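Local coordinates for protein oxalate biosynthetic component 1 (Burkholderia thailandensis, PDB 5IKY) that produces oxalate in a quorum sensing-dependent pathway, acting as a bifunctional enzyme that joins a serine hydrolase with an unusual oxyanion hole to an additional lyase activity, at residues K3-T8 and D462-L467; Y159-F164 and G190-G195; F535-A540 and H562-T567; L881-D886 and R925-K930. All coordinates share one frame; numbering follows the deposited sequence.

The four contacts lie in different parts of one chain, and no two touch. Contacts 1 and 2 are buried and apolar or aromatic: the first packs a helix on a barrel strand, the second packs an indole from one antiparallel sheet against a tyrosine and a serine at a strand end of another. Contact 3 is a partly buried antiparallel helix pair, one helix lying in the cap region, where an isoleucine meets an alanine and the stem of a glutamine. Contact 4, in the C-terminal hydrolase part, is also partly buried, and alone has a polar bond across it, from an arginine to a backbone carbonyl. Contacts 2 and 4 lie farthest apart, about 82 Å between centres.

Contact 1 (K3-T8 and D462-L467); sequences KTFYIT and DVAIAL
The ring of Phe-5 reaches out from its strand and touches the helix through its far end, where CZ, CE1 and CE2 meet Ala-464 and Ile-465. This is strand-to-helix packing in a TIM barrel: strand 4-9 closes the ring of parallel strands between 223-226 and 471-474, and helix 460-466 belongs to the outer layer, on the crossover from strand 446-451 to strand 471-474. The Ala-464 methyl sits against the CZ-CE1 side of the ring, with CB 3.9 Å from Phe-5 CZ and about as far from CE1. Beside it, Ile-465 CG1 comes within 4.0 Å of Phe-5 CE2, its side chain crossing the phenylalanine at about a right angle. Between these two residues the ring also approaches the helix backbone obliquely, CZ lying 3.9 Å from Ala-464 C. The methyl and the peptide thus share one patch of ring, and the contact is entirely van der Waals.

What aims the ring is its first torsion: CG stands opposite the carbonyl carbon (chi1 -72°), which sends the aromatic group outward to the helix. Ile-472 and Ile-513 pack around it, and Ile-465 also touches Ile-513. The strand is fixed by backbone hydrogen bonds, Phe-5 to Gly-514 and Val-516, Tyr-6 to Asp-470 and Ile-472. One face of the ring carries the aliphatic part of Lys-3, which bends over it so that CE lies 3.6 Å above the ring plane, toward the rim, while NZ goes on to hydrogen-bond Leu-469 O.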
loop_
_atom_site.group_PDB
_atom_site.type_symbol
_atom_site.label_atom_id
_atom_site.label_comp_id
_atom_site.label_asym_id
_atom_site.label_seq_id
_atom_site.Cartn_x
_atom_site.Cartn_y
_atom_site.Cartn_z
ATOM N N LYS A 3 -13.585 -2.134 18.976
ATOM C CA LYS A 3 -14.195 -3.056 18.022
ATOM C C LYS A 3 -13.592 -2.888 16.630
ATOM O O LYS A 3 -13.506 -1.775 16.112
ATOM C CB LYS A 3 -15.709 -2.846 17.967
ATOM C CG LYS A 3 -16.414 -3.656 16.888
ATOM C CD LYS A 3 -16.170 -5.150 17.058
ATOM C CE LYS A 3 -16.868 -5.953 15.968
ATOM N NZ LYS A 3 -16.528 -7.401 16.031
ATOM N N THR A 4 -13.169 -3.997 16.030
ATOM C CA THR A 4 -12.586 -3.964 14.691
ATOM C C THR A 4 -13.175 -5.036 13.783
ATOM O O THR A 4 -13.501 -6.134 14.230
ATOM C CB THR A 4 -11.052 -4.155 14.723
ATOM O OG1 THR A 4 -10.742 -5.459 15.231
ATOM C CG2 THR A 4 -10.382 -3.096 15.587
ATOM N N PHE A 5 -13.304 -4.703 12.504
ATOM C CA PHE A 5 -13.653 -5.677 11.477
ATOM C C PHE A 5 -12.472 -5.858 10.537
ATOM O O PHE A 5 -11.654 -4.953 10.393
ATOM C CB PHE A 5 -14.875 -5.228 10.672
ATOM C CG PHE A 5 -16.168 -5.297 11.425
ATOM C CD1 PHE A 5 -16.763 -6.518 11.695
ATOM C CD2 PHE A 5 -16.813 -4.138 11.829
ATOM C CE1 PHE A 5 -17.966 -6.584 12.374
ATOM C CE2 PHE A 5 -18.016 -4.197 12.509
ATOM C CZ PHE A 5 -18.592 -5.423 12.783
ATOM N N TYR A 6 -12.377 -7.016 9.892
ATOM C CA TYR A 6 -11.470 -7.134 8.759
ATOM C C TYR A 6 -12.297 -7.168 7.478
ATOM O O TYR A 6 -13.337 -7.820 7.418
ATOM C CB TYR A 6 -10.556 -8.362 8.876
ATOM C CG TYR A 6 -11.228 -9.716 8.782
ATOM C CD1 TYR A 6 -11.439 -10.330 7.551
ATOM C CD2 TYR A 6 -11.604 -10.404 9.928
ATOM C CE1 TYR A 6 -12.034 -11.573 7.465
ATOM C CE2 TYR A 6 -12.199 -11.649 9.852
ATOM C CZ TYR A 6 -12.412 -12.228 8.621
ATOM O OH TYR A 6 -13.006 -13.469 8.550
ATOM N N ILE A 7 -11.844 -6.437 6.465
ATOM C CA ILE A 7 -12.609 -6.289 5.236
ATOM C C ILE A 7 -12.119 -7.218 4.135
ATOM O O ILE A 7 -10.934 -7.232 3.796
ATOM C CB ILE A 7 -12.563 -4.841 4.710
ATOM C CG1 ILE A 7 -13.185 -3.883 5.727
ATOM C CG2 ILE A 7 -13.286 -4.730 3.372
ATOM C CD1 ILE A 7 -13.138 -2.434 5.293
ATOM N N THR A 8 -13.045 -7.996 3.584
ATOM C CA THR A 8 -12.764 -8.824 2.422
ATOM C C THR A 8 -13.268 -8.122 1.169
ATOM O O THR A 8 -14.397 -7.635 1.138
ATOM C CB THR A 8 -13.422 -10.215 2.532
ATOM O OG1 THR A 8 -12.930 -10.893 3.696
ATOM C CG2 THR A 8 -13.121 -11.049 1.296
ATOM N N ASP A 462 -24.655 -2.518 10.249
ATOM C CA ASP A 462 -25.528 -2.667 11.413
ATOM C C ASP A 462 -25.768 -4.130 11.783
ATOM O O ASP A 462 -25.772 -4.482 12.964
ATOM C CB ASP A 462 -26.871 -1.968 11.171
ATOM C CG ASP A 462 -26.759 -0.452 11.227
ATOM O OD1 ASP A 462 -25.960 0.057 12.042
ATOM O OD2 ASP A 462 -27.471 0.231 10.459
ATOM N N VAL A 463 -25.966 -4.980 10.780
ATOM C CA VAL A 463 -26.188 -6.400 11.033
ATOM C C VAL A 463 -24.914 -7.065 11.548
ATOM O O VAL A 463 -24.960 -7.860 12.489
ATOM C CB VAL A 463 -26.682 -7.135 9.769
ATOM C CG1 VAL A 463 -26.614 -8.644 9.956
ATOM C CG2 VAL A 463 -28.101 -6.708 9.431
ATOM N N ALA A 464 -23.780 -6.724 10.941
ATOM C CA ALA A 464 -22.493 -7.282 11.353
ATOM C C ALA A 464 -22.160 -6.926 12.799
ATOM O O ALA A 464 -21.618 -7.749 13.538
ATOM C CB ALA A 464 -21.389 -6.807 10.428
ATOM N N ILE A 465 -22.479 -5.697 13.196
ATOM C CA ILE A 465 -22.281 -5.266 14.576
ATOM C C ILE A 465 -23.183 -6.049 15.521
ATOM O O ILE A 465 -22.735 -6.538 16.560
ATOM C CB ILE A 465 -22.560 -3.761 14.755
ATOM C CG1 ILE A 465 -21.584 -2.928 13.930
ATOM C CG2 ILE A 465 -22.463 -3.364 16.221
ATOM C CD1 ILE A 465 -21.937 -1.460 13.901
ATOM N N ALA A 466 -24.454 -6.169 15.145
ATOM C CA ALA A 466 -25.455 -6.841 15.971
ATOM C C ALA A 466 -25.088 -8.293 16.247
ATOM O O ALA A 466 -25.321 -8.804 17.340
ATOM C CB ALA A 466 -26.821 -6.764 15.304
ATOM N N LEU A 467 -24.512 -8.952 15.249
ATOM C CA LEU A 467 -24.150 -10.356 15.367
ATOM C C LEU A 467 -22.734 -10.519 15.907
ATOM O O LEU A 467 -22.263 -11.641 16.100
ATOM C CB LEU A 467 -24.283 -11.051 14.012
ATOM C CG LEU A 467 -25.685 -11.050 13.401
ATOM C CD1 LEU A 467 -25.662 -11.658 12.011
ATOM C CD2 LEU A 467 -26.654 -11.806 14.300
#

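Contact 2 (Y159-F164 and G190-G195); sequences YLSPDF and GHWQPG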
loop_
_atom_site.group_PDB
_atom_site.type_symbol
_atom_site.label_atom_id
_atom_site.label_comp_id
_atom_site.label_asym_id
_atom_site.label_seq_id
_atom_site.Cartn_x
_atom_site.Cartn_y
_atom_site.Cartn_z
ATOM N N TYR A 159 -28.020 6.200 -24.711
ATOM C CA TYR A 159 -29.427 6.093 -25.078
ATOM C C TYR A 159 -30.311 5.895 -23.851
ATOM O O TYR A 159 -29.904 5.271 -22.873
ATOM C CB TYR A 159 -29.620 4.940 -26.068
ATOM C CG TYR A 159 -31.062 4.585 -26.360
ATOM C CD1 TYR A 159 -31.719 3.607 -25.625
ATOM C CD2 TYR A 159 -31.762 5.217 -27.378
ATOM C CE1 TYR A 159 -33.030 3.274 -25.886
ATOM C CE2 TYR A 159 -33.077 4.890 -27.649
ATOM C CZ TYR A 159 -33.704 3.918 -26.898
ATOM O OH TYR A 159 -35.011 3.586 -27.160
ATOM N N LEU A 160 -31.524 6.435 -23.913
ATOM C CA LEU A 160 -32.519 6.210 -22.873
ATOM C C LEU A 160 -33.813 5.707 -23.500
ATOM O O LEU A 160 -34.279 6.251 -24.500
ATOM C CB LEU A 160 -32.776 7.489 -22.073
ATOM C CG LEU A 160 -31.638 7.953 -21.162
ATOM C CD1 LEU A 160 -31.985 9.266 -20.481
ATOM C CD2 LEU A 160 -31.317 6.889 -20.136
ATOM N N SER A 161 -34.384 4.665 -22.906
ATOM C CA SER A 161 -35.599 4.042 -23.424
ATOM C C SER A 161 -36.792 4.996 -23.418
ATOM O O SER A 161 -36.809 5.967 -22.660
ATOM C CB SER A 161 -35.932 2.794 -22.608
ATOM O OG SER A 161 -36.237 3.136 -21.268
ATOM N N PRO A 162 -37.786 4.732 -24.284
ATOM C CA PRO A 162 -39.049 5.477 -24.301
ATOM C C PRO A 162 -39.642 5.594 -22.904
ATOM O O PRO A 162 -40.183 6.638 -22.544
ATOM C CB PRO A 162 -39.956 4.626 -25.196
ATOM C CG PRO A 162 -39.051 3.684 -25.939
ATOM C CD PRO A 162 -37.640 3.880 -25.473
ATOM N N ASP A 163 -39.522 4.518 -22.132
ATOM C CA ASP A 163 -40.012 4.479 -20.762
ATOM C C ASP A 163 -39.393 5.598 -19.927
ATOM O O ASP A 163 -40.081 6.251 -19.142
ATOM C CB ASP A 163 -39.713 3.115 -20.137
ATOM C CG ASP A 163 -40.666 2.769 -19.013
ATOM O OD1 ASP A 163 -41.732 2.184 -19.299
ATOM O OD2 ASP A 163 -40.345 3.074 -17.845
ATOM N N PHE A 164 -38.093 5.817 -20.108
ATOM C CA PHE A 164 -37.404 6.921 -19.445
ATOM C C PHE A 164 -37.953 8.268 -19.899
ATOM O O PHE A 164 -38.206 9.154 -19.082
ATOM C CB PHE A 164 -35.897 6.863 -19.718
ATOM C CG PHE A 164 -35.128 6.047 -18.719
ATOM C CD1 PHE A 164 -34.821 6.568 -17.474
ATOM C CD2 PHE A 164 -34.695 4.769 -19.032
ATOM C CE1 PHE A 164 -34.109 5.826 -16.551
ATOM C CE2 PHE A 164 -33.981 4.022 -18.114
ATOM C CZ PHE A 164 -33.689 4.553 -16.872
ATOM N N GLY A 190 -35.734 -0.080 -32.381
ATOM C CA GLY A 190 -34.445 -0.736 -32.508
ATOM C C GLY A 190 -34.092 -1.542 -31.275
ATOM O O GLY A 190 -34.969 -1.925 -30.503
ATOM N N HIS A 191 -32.803 -1.803 -31.088
ATOM C CA HIS A 191 -32.350 -2.563 -29.930
ATOM C C HIS A 191 -31.503 -1.712 -28.991
ATOM O O HIS A 191 -30.835 -0.766 -29.407
ATOM C CB HIS A 191 -31.573 -3.802 -30.371
ATOM C CG HIS A 191 -32.440 -5.001 -30.602
ATOM N ND1 HIS A 191 -33.105 -5.223 -31.789
ATOM C CD2 HIS A 191 -32.750 -6.043 -29.796
ATOM C CE1 HIS A 191 -33.789 -6.349 -31.704
ATOM N NE2 HIS A 191 -33.590 -6.868 -30.505
ATOM N N TRP A 192 -31.536 -2.078 -27.716
ATOM C CA TRP A 192 -30.992 -1.259 -26.645
ATOM C C TRP A 192 -30.233 -2.130 -25.652
ATOM O O TRP A 192 -30.645 -3.254 -25.372
ATOM C CB TRP A 192 -32.136 -0.517 -25.958
ATOM C CG TRP A 192 -31.814 0.129 -24.657
ATOM C CD1 TRP A 192 -30.700 0.851 -24.343
ATOM C CD2 TRP A 192 -32.628 0.115 -23.483
ATOM N NE1 TRP A 192 -30.775 1.295 -23.043
ATOM C CE2 TRP A 192 -31.950 0.855 -22.493
ATOM C CE3 TRP A 192 -33.867 -0.451 -23.173
ATOM C CZ2 TRP A 192 -32.470 1.043 -21.214
ATOM C CZ3 TRP A 192 -34.382 -0.262 -21.904
ATOM C CH2 TRP A 192 -33.684 0.478 -20.940
ATOM N N GLN A 193 -29.121 -1.618 -25.132
ATOM C CA GLN A 193 -28.360 -2.320 -24.102
ATOM C C GLN A 193 -28.517 -1.621 -22.752
ATOM O O GLN A 193 -27.834 -0.636 -22.473
ATOM C CB GLN A 193 -26.881 -2.416 -24.495
ATOM C CG GLN A 193 -25.947 -2.933 -23.397
ATOM C CD GLN A 193 -26.308 -4.324 -22.910
ATOM O OE1 GLN A 193 -27.122 -4.482 -21.999
ATOM N NE2 GLN A 193 -25.698 -5.342 -23.510
ATOM N N PRO A 194 -29.433 -2.128 -21.911
ATOM C CA PRO A 194 -29.707 -1.568 -20.582
ATOM C C PRO A 194 -28.533 -1.743 -19.621
ATOM O O PRO A 194 -28.387 -0.969 -18.676
ATOM C CB PRO A 194 -30.923 -2.373 -20.099
ATOM C CG PRO A 194 -31.473 -3.045 -21.324
ATOM C CD PRO A 194 -30.296 -3.282 -22.208
ATOM N N GLY A 195 -27.708 -2.756 -19.863
ATOM C CA GLY A 195 -26.571 -3.028 -19.006
ATOM C C GLY A 195 -26.982 -3.597 -17.662
ATOM O O GLY A 195 -26.391 -3.273 -16.632
#
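The indole of Trp-192 is clasped on both faces. Tyr-159 and Ser-161 occupy one of them, and Pro-194 CG from its own segment sits over the other, 3.8 Å above the plane. On the first face the two neighbours divide the ring system. Tyr-159 takes the five-membered ring, its CD1 approaching Trp-192 CD1 to 3.2 Å. The two ring planes are inclined at 59°, and Trp-192 NE1 lies in plane at the tyrosine's edge. Ser-161 CB takes the six-membered ring, standing 3.8 Å from its centroid in a CH-pi contact over the face, 22° off the ring normal.

Here two three-stranded antiparallel sheets meet in the N-terminal region: Trp-192 lies on the middle strand of 26-28, 190-192 and 53-55, and Tyr-159 on the outer strand 156-160 of the other sheet. Tyr-159 also stacks on Phe-26, and Gln-135 of helix 126-138 reaches Trp-192.

Ser-161 is the N-cap of helix 162-172. Its OG, placed between backbone N and carbonyl carbon (chi1 64°), accepts a weak, long bond from Phe-164 N. Past the indole, Gln-193 curls back on its own segment, OE1 taking a hydrogen bond from Gly-195 N at 2.8 Å, and its NE2 donates to Asn-50 O.

Contact 3 (F535-A540 and H562-T567); sequences FRQAEA and HPIVDT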
loop_
_atom_site.group_PDB
_atom_site.type_symbol
_atom_site.label_atom_id
_atom_site.label_comp_id
_atom_site.label_asym_id
_atom_site.label_seq_id
_atom_site.Cartn_x
_atom_site.Cartn_y
_atom_site.Cartn_z
ATOM N N PHE A 535 12.237 -13.853 10.949
ATOM C CA PHE A 535 12.730 -12.786 11.815
ATOM C C PHE A 535 12.319 -13.017 13.269
ATOM O O PHE A 535 13.116 -12.816 14.188
ATOM C CB PHE A 535 12.224 -11.420 11.341
ATOM C CG PHE A 535 12.810 -10.263 12.105
ATOM C CD1 PHE A 535 14.044 -9.736 11.754
ATOM C CD2 PHE A 535 12.134 -9.710 13.181
ATOM C CE1 PHE A 535 14.590 -8.678 12.460
ATOM C CE2 PHE A 535 12.675 -8.652 13.891
ATOM C CZ PHE A 535 13.903 -8.136 13.530
ATOM N N ARG A 536 11.074 -13.434 13.476
ATOM C CA ARG A 536 10.584 -13.734 14.820
ATOM C C ARG A 536 11.296 -14.948 15.407
ATOM O O ARG A 536 11.398 -15.089 16.626
ATOM C CB ARG A 536 9.074 -13.966 14.803
ATOM C CG ARG A 536 8.260 -12.693 14.657
ATOM C CD ARG A 536 6.817 -13.008 14.344
ATOM N NE ARG A 536 5.985 -11.812 14.338
ATOM C CZ ARG A 536 4.753 -11.772 13.846
ATOM N NH1 ARG A 536 4.221 -12.864 13.317
ATOM N NH2 ARG A 536 4.059 -10.643 13.877
ATOM N N GLN A 537 11.784 -15.818 14.531
ATOM C CA GLN A 537 12.564 -16.973 14.951
ATOM C C GLN A 537 13.931 -16.526 15.478
ATOM O O GLN A 537 14.475 -17.124 16.410
ATOM C CB GLN A 537 12.717 -17.958 13.789
ATOM C CG GLN A 537 13.314 -19.295 14.176
ATOM C CD GLN A 537 13.485 -20.219 12.988
ATOM O OE1 GLN A 537 12.718 -20.163 12.026
ATOM N NE2 GLN A 537 14.500 -21.073 13.046
ATOM N N ALA A 538 14.477 -15.468 14.880
ATOM C CA ALA A 538 15.742 -14.892 15.336
ATOM C C ALA A 538 15.530 -14.126 16.619
ATOM O O ALA A 538 16.345 -14.190 17.540
ATOM C CB ALA A 538 16.344 -13.988 14.271
ATOM N N GLU A 539 14.423 -13.396 16.667
ATOM C CA GLU A 539 14.042 -12.648 17.850
ATOM C C GLU A 539 13.914 -13.589 19.042
ATOM O O GLU A 539 14.346 -13.268 20.151
ATOM C CB GLU A 539 12.735 -11.906 17.590
ATOM C CG GLU A 539 12.290 -10.984 18.694
ATOM C CD GLU A 539 11.129 -10.116 18.262
ATOM O OE1 GLU A 539 10.113 -10.080 18.987
ATOM O OE2 GLU A 539 11.232 -9.467 17.199
ATOM N N ALA A 540 13.344 -14.766 18.795
ATOM C CA ALA A 540 13.177 -15.777 19.833
ATOM C C ALA A 540 14.514 -16.382 20.255
ATOM O O ALA A 540 14.753 -16.609 21.439
ATOM C CB ALA A 540 12.232 -16.871 19.357
ATOM N N HIS A 562 22.276 -20.276 14.224
ATOM C CA HIS A 562 22.715 -21.342 13.326
ATOM C C HIS A 562 21.586 -21.972 12.491
ATOM O O HIS A 562 21.746 -22.132 11.281
ATOM C CB HIS A 562 23.446 -22.432 14.117
ATOM C CG HIS A 562 24.248 -23.360 13.260
ATOM N ND1 HIS A 562 25.460 -23.003 12.709
ATOM C CD2 HIS A 562 24.009 -24.629 12.852
ATOM C CE1 HIS A 562 25.936 -24.013 12.003
ATOM N NE2 HIS A 562 25.075 -25.012 12.075
ATOM N N PRO A 563 20.444 -22.329 13.118
ATOM C CA PRO A 563 19.402 -22.928 12.270
ATOM C C PRO A 563 18.801 -21.942 11.271
ATOM O O PRO A 563 18.278 -22.346 10.234
ATOM C CB PRO A 563 18.347 -23.389 13.284
ATOM C CG PRO A 563 18.567 -22.535 14.477
ATOM C CD PRO A 563 20.046 -22.315 14.538
ATOM N N ILE A 564 18.878 -20.657 11.588
ATOM C CA ILE A 564 18.332 -19.619 10.722
ATOM C C ILE A 564 19.254 -19.337 9.542
ATOM O O ILE A 564 18.795 -19.099 8.421
ATOM C CB ILE A 564 18.079 -18.334 11.513
ATOM C CG1 ILE A 564 16.901 -18.557 12.452
ATOM C CG2 ILE A 564 17.839 -17.156 10.574
ATOM C CD1 ILE A 564 16.554 -17.377 13.239
ATOM N N VAL A 565 20.556 -19.385 9.800
ATOM C CA VAL A 565 21.542 -19.280 8.736
ATOM C C VAL A 565 21.309 -20.380 7.705
ATOM O O VAL A 565 21.366 -20.137 6.500
ATOM C CB VAL A 565 22.975 -19.369 9.288
ATOM C CG1 VAL A 565 23.994 -19.390 8.155
ATOM C CG2 VAL A 565 23.242 -18.206 10.232
ATOM N N ASP A 566 21.016 -21.584 8.189
ATOM C CA ASP A 566 20.754 -22.709 7.299
ATOM C C ASP A 566 19.503 -22.452 6.466
ATOM O O ASP A 566 19.477 -22.737 5.267
ATOM C CB ASP A 566 20.607 -24.009 8.090
ATOM C CG ASP A 566 20.671 -25.238 7.203
ATOM O OD1 ASP A 566 21.789 -25.623 6.800
ATOM O OD2 ASP A 566 19.605 -25.818 6.906
ATOM N N THR A 567 18.472 -21.910 7.108
ATOM C CA THR A 567 17.243 -21.544 6.413
ATOM C C THR A 567 17.528 -20.539 5.298
ATOM O O THR A 567 17.021 -20.674 4.184
ATOM C CB THR A 567 16.200 -20.947 7.379
ATOM O OG1 THR A 567 15.818 -21.931 8.347
ATOM C CG2 THR A 567 14.967 -20.489 6.615
#
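Ile-564 pushes its CD1 methyl against the backbone of Ala-538, 3.3 Å from Ala-538 N, and the alanine's own CB lies 3.5 Å from the same CD1. With chi1 at -70° its CG1 lies beside the backbone N, and CD1 continues straight on from there, so the long branch of the isoleucine reaches across to the other helix. Gln-537 then lies along that branch. Its chain is extended, and it slides past Ile-564 in the opposite direction, CG 3.9 Å from Ile-564 CD1 and the amide NE2 3.5 Å from Ile-564 CG1. The amide meets only hydrocarbon in segment 562-567, with the Pro-563 ring a looser neighbour.

The two helices, 530-541 and 562-579, run nearly antiparallel, at 163° with their short axes 10.2 Å apart, and the small Ala-538 lets the isoleucine come up to the main chain. Helix 562-579 belongs to the cap region. Leu-534 and Leu-690, the latter from helix 682-690, pack further on Ile-564.

One turn along, Thr-567 also touches Leu-534. Its OG1 donates back to Pro-563 O at 3.1 Å; Thr-567 N bonds to the same carbonyl oxygen from the other face of the carbonyl plane.

Contact 4 (L881-D886 and R925-K930); sequences LPRLVD and RLPLLK
Arg-883 reaches across to Leu-926, Pro-927 and Leu-929, with Pro-927 O at the edge of its guanidinium, Leu-929 over a face and Leu-926 alongside. The edge is turned to the main chain of Pro-927, where NH2 is placed to donate a hydrogen bond to Pro-927 O, the acceptor lying near the guanidinium plane. The modelled separation of 2.4 Å between Arg-883 NH2 and Pro-927 O is very short, and the exact geometry of this bond is doubtful. One face of the same group is turned to Leu-929, whose CB is 4.2 Å from Arg-883 CZ, displaced toward the rim. Leu-926 approaches obliquely, its CB 3.7 Å from Arg-883 NH2, while its CD2 methyl lies 3.7 Å from Arg-883 O, at the base of the arginine. Leu-926 therefore runs beside the arginine from backbone to head group.

A bend about the CG-CD bond (chi3 66°) turns the end of the arginine, bringing its edge onto the carbonyl and its face onto Leu-929. Phe-965 of helix 959-966 packs on both Arg-883 and Leu-926.

The arginine belongs to a short 3-10 turn after helix 870-879; Leu-929 begins strand 929-935, which runs parallel between 780-782 and 969-976. Arg-883 thus joins the preceding loop to the N-terminal end of a strand that, by its place in the strand order, corresponds to strand β5 of the alpha/beta-hydrolase fold, which leads to the nucleophile elbow, here probably at the far, C-terminal end.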
loop_
_atom_site.group_PDB
_atom_site.type_symbol
_atom_site.label_atom_id
_atom_site.label_comp_id
_atom_site.label_asym_id
_atom_site.label_seq_id
_atom_site.Cartn_x
_atom_site.Cartn_y
_atom_site.Cartn_z
ATOM N N LEU A 881 29.347 19.825 27.757
ATOM C CA LEU A 881 29.890 19.910 29.117
ATOM C C LEU A 881 30.298 21.322 29.581
ATOM O O LEU A 881 30.060 21.669 30.739
ATOM C CB LEU A 881 31.091 18.967 29.265
ATOM C CG LEU A 881 31.794 18.975 30.626
ATOM C CD1 LEU A 881 30.833 18.596 31.746
ATOM C CD2 LEU A 881 33.008 18.057 30.619
ATOM N N PRO A 882 30.920 22.137 28.701
ATOM C CA PRO A 882 31.265 23.488 29.168
ATOM C C PRO A 882 30.064 24.334 29.601
ATOM O O PRO A 882 30.242 25.305 30.340
ATOM C CB PRO A 882 31.942 24.114 27.945
ATOM C CG PRO A 882 32.524 22.963 27.221
ATOM C CD PRO A 882 31.531 21.852 27.388
ATOM N N ARG A 883 28.864 23.971 29.157
ATOM C CA ARG A 883 27.657 24.701 29.533
ATOM C C ARG A 883 27.222 24.367 30.959
ATOM O O ARG A 883 26.254 24.932 31.469
ATOM C CB ARG A 883 26.522 24.395 28.554
ATOM C CG ARG A 883 26.917 24.506 27.094
ATOM C CD ARG A 883 25.787 24.062 26.175
ATOM N NE ARG A 883 24.630 24.948 26.251
ATOM C CZ ARG A 883 24.501 26.069 25.549
ATOM N NH1 ARG A 883 25.467 26.452 24.724
ATOM N NH2 ARG A 883 23.413 26.814 25.678
ATOM N N LEU A 884 27.943 23.448 31.595
ATOM C CA LEU A 884 27.625 23.011 32.950
ATOM C C LEU A 884 28.719 23.375 33.954
ATOM O O LEU A 884 28.579 23.127 35.152
ATOM C CB LEU A 884 27.390 21.499 32.976
ATOM C CG LEU A 884 26.143 20.976 32.265
ATOM C CD1 LEU A 884 26.297 19.497 31.944
ATOM C CD2 LEU A 884 24.909 21.213 33.120
ATOM N N VAL A 885 29.808 23.959 33.461
ATOM C CA VAL A 885 30.946 24.286 34.314
ATOM C C VAL A 885 31.101 25.792 34.511
ATOM O O VAL A 885 30.341 26.584 33.953
ATOM C CB VAL A 885 32.259 23.722 33.738
ATOM N N ASP A 886 32.094 26.177 35.307
ATOM C CA ASP A 886 32.321 27.580 35.630
ATOM C C ASP A 886 33.404 28.207 34.753
ATOM O O ASP A 886 33.384 29.410 34.497
ATOM C CB ASP A 886 32.698 27.728 37.106
ATOM N N ARG A 925 21.051 32.317 31.244
ATOM C CA ARG A 925 21.913 33.182 30.446
ATOM C C ARG A 925 22.677 32.404 29.377
ATOM O O ARG A 925 23.310 33.000 28.504
ATOM C CB ARG A 925 22.897 33.929 31.351
ATOM N N LEU A 926 22.623 31.078 29.454
ATOM C CA LEU A 926 23.233 30.230 28.435
ATOM C C LEU A 926 22.555 30.464 27.091
ATOM O O LEU A 926 21.329 30.478 27.012
ATOM C CB LEU A 926 23.138 28.751 28.820
ATOM C CG LEU A 926 23.878 28.277 30.073
ATOM C CD1 LEU A 926 23.233 27.013 30.624
ATOM C CD2 LEU A 926 25.352 28.042 29.775
ATOM N N PRO A 927 23.353 30.649 26.029
ATOM C CA PRO A 927 22.800 30.926 24.697
ATOM C C PRO A 927 22.025 29.738 24.131
ATOM O O PRO A 927 22.368 28.589 24.410
ATOM C CB PRO A 927 24.046 31.217 23.857
ATOM C CG PRO A 927 25.140 30.474 24.543
ATOM C CD PRO A 927 24.823 30.560 26.010
ATOM N N LEU A 928 20.987 30.021 23.349
ATOM C CA LEU A 928 20.166 28.970 22.757
ATOM C C LEU A 928 20.961 28.142 21.753
ATOM O O LEU A 928 21.423 28.657 20.735
ATOM C CB LEU A 928 18.934 29.566 22.076
ATOM C CG LEU A 928 18.037 28.556 21.356
ATOM C CD1 LEU A 928 17.307 27.668 22.358
ATOM C CD2 LEU A 928 17.053 29.260 20.430
ATOM N N LEU A 929 21.115 26.856 22.049
ATOM C CA LEU A 929 21.850 25.955 21.172
ATOM C C LEU A 929 20.918 25.297 20.159
ATOM O O LEU A 929 20.116 24.431 20.511
ATOM C CB LEU A 929 22.580 24.889 21.990
ATOM C CG LEU A 929 23.436 23.911 21.185
ATOM C CD1 LEU A 929 24.501 24.658 20.395
ATOM C CD2 LEU A 929 24.065 22.869 22.094
ATOM N N LYS A 930 21.026 25.714 18.903
ATOM C CA LYS A 930 20.186 25.172 17.842
ATOM C C LYS A 930 20.943 24.128 17.031
ATOM O O LYS A 930 21.952 24.434 16.394
ATOM C CB LYS A 930 19.685 26.296 16.934
ATOM C CG LYS A 930 18.769 27.287 17.637
ATOM C CD LYS A 930 18.569 28.545 16.808
ATOM C CE LYS A 930 19.870 29.315 16.658
ATOM N NZ LYS A 930 19.681 30.602 15.931
#